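Local coordinates for botulinum neurotoxin type G (Clostridium botulinum, PDB 3MPP), which attaches the neurotoxin to the host nerve cell surface through its receptor-binding domain and delivers a zinc protease light chain into the cytosol, at residues A[65-69]-A[149-153]. The protein carries 4 engineered substitutions. Sequence-based numbering, arbitrary orientation.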
# COMPACT_ATOMS: atom_id res chain seq x y z
N ASP A 65 18.68 -21.36 -15.79
CA ASP A 65 17.38 -21.20 -16.44
C ASP A 65 16.25 -21.33 -15.42
O ASP A 65 15.07 -21.34 -15.79
CB ASP A 65 17.22 -22.22 -17.56
CG ASP A 65 16.10 -21.86 -18.52
OD1 ASP A 65 15.74 -20.66 -18.60
OD2 ASP A 65 15.58 -22.76 -19.21
N ASN A 66 16.61 -21.45 -14.15
CA ASN A 66 15.62 -21.49 -13.07
C ASN A 66 15.93 -20.49 -11.95
O ASN A 66 16.85 -20.70 -11.16
CB ASN A 66 15.52 -22.90 -12.48
CG ASN A 66 14.51 -23.77 -13.19
OD1 ASN A 66 14.45 -23.79 -14.42
ND2 ASN A 66 13.69 -24.48 -12.43
N PHE A 67 15.16 -19.41 -11.90
CA PHE A 67 15.35 -18.44 -10.83
C PHE A 67 14.08 -17.63 -10.61
O PHE A 67 13.11 -17.75 -11.37
CB PHE A 67 16.54 -17.52 -11.12
CG PHE A 67 16.26 -16.47 -12.15
CD1 PHE A 67 16.14 -16.80 -13.49
CD2 PHE A 67 16.13 -15.14 -11.78
CE1 PHE A 67 15.89 -15.82 -14.44
CE2 PHE A 67 15.87 -14.17 -12.72
CZ PHE A 67 15.76 -14.50 -14.05
N SER A 68 14.09 -16.81 -9.56
CA SER A 68 12.93 -16.01 -9.21
C SER A 68 13.38 -14.63 -8.78
O SER A 68 14.43 -14.47 -8.16
CB SER A 68 12.16 -16.67 -8.07
OG SER A 68 11.85 -18.02 -8.36
N ILE A 69 12.56 -13.63 -9.12
CA ILE A 69 12.80 -12.26 -8.72
C ILE A 69 11.62 -11.82 -7.86
O ILE A 69 10.47 -12.06 -8.22
CB ILE A 69 12.85 -11.33 -9.94
CG1 ILE A 69 13.96 -11.74 -10.89
CG2 ILE A 69 13.03 -9.87 -9.50
CD1 ILE A 69 15.33 -11.76 -10.25
N THR A 149 8.78 -15.84 -11.53
CA THR A 149 9.51 -17.10 -11.56
C THR A 149 9.65 -17.56 -13.01
O THR A 149 8.82 -17.21 -13.85
CB THR A 149 8.83 -18.22 -10.73
OG1 THR A 149 7.52 -18.50 -11.26
CG2 THR A 149 8.70 -17.82 -9.27
N ASN A 150 10.69 -18.33 -13.28
CA ASN A 150 10.91 -18.84 -14.63
C ASN A 150 11.58 -20.20 -14.55
O ASN A 150 12.50 -20.40 -13.76
CB ASN A 150 11.79 -17.87 -15.43
CG ASN A 150 11.95 -18.29 -16.88
OD1 ASN A 150 10.97 -18.59 -17.57
ND2 ASN A 150 13.19 -18.32 -17.36
N ASP A 151 11.12 -21.14 -15.37
CA ASP A 151 11.69 -22.47 -15.38
C ASP A 151 12.18 -22.87 -16.77
O ASP A 151 12.22 -22.04 -17.68
CB ASP A 151 10.70 -23.51 -14.83
CG ASP A 151 9.45 -23.63 -15.69
OD1 ASP A 151 9.58 -23.95 -16.89
OD2 ASP A 151 8.34 -23.43 -15.16
N ARG A 152 12.54 -24.14 -16.94
CA ARG A 152 13.15 -24.62 -18.17
C ARG A 152 12.16 -25.36 -19.08
O ARG A 152 12.53 -25.84 -20.15
CB ARG A 152 14.33 -25.53 -17.85
CG ARG A 152 13.94 -26.82 -17.14
CD ARG A 152 15.16 -27.63 -16.73
NE ARG A 152 15.95 -26.95 -15.70
CZ ARG A 152 15.76 -27.12 -14.39
NH1 ARG A 152 14.81 -27.94 -13.96
NH2 ARG A 152 16.51 -26.47 -13.52
N LEU A 153 10.91 -25.46 -18.64
CA LEU A 153 9.87 -26.15 -19.41
C LEU A 153 9.60 -25.56 -20.80
O LEU A 153 9.40 -26.32 -21.76
CB LEU A 153 8.57 -26.26 -18.60
CG LEU A 153 7.50 -27.25 -19.09
CD1 LEU A 153 6.61 -27.68 -17.93
CD2 LEU A 153 6.65 -26.64 -20.20
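R152 meets N66 because its side chain folds back over the amide: chi1 of 65° sets CG between the backbone N and the carbonyl carbon, and the chain bends again at chi3. The guanidinium then lies flat on the amide of N66. The two planes are 1° apart, and R152 NH2 sits 3.4 Å from N66 CG. N66 CG lies over one face of the guanidinium.

D65 meets R152 near its backbone. Its CG is anti to the backbone N (chi1 -163°), which carries OD2 to 3.3 Å from R152 CB. The carboxylate thus touches the root of the arginine. Its OD2 stays 5.5 Å from R152 NE, so the two charges do not pair directly.

Further along, strands 67-74 and 144-150 run antiparallel. F67 and N150 form a hydrogen-bonded pair. N150 N donates to F67 O at 3.1 Å, while the return bond from F67 N to N150 O is weak. N150 O also receives a CA-H...O contact from N66 CA, at 3.4 Å. S68 and T149 form the next, non-hydrogen-bonded pair, where T149 CG2 packs against S68 OG at 3.3 Å. S68 OG is hydrogen-bonded to the backbone R206 O and L208 N.

Past the strand end, D151 OD1 accepts from L153 N in an Asx turn and also from N155 N. This begins the turn toward strand 156-160. The contact belongs to the N-terminal, lectin-like half of the receptor-binding domain, away from the ganglioside-binding motif.

The chemistry changes along the contact. One good and one weak backbone bond join F67 and N150, while S68 and T149 are buried. Flat stacking joins N66 to R152. R152 is exposed, poorly ordered and touches a crystal neighbour, so its resting place on N66 may owe something to the crystal.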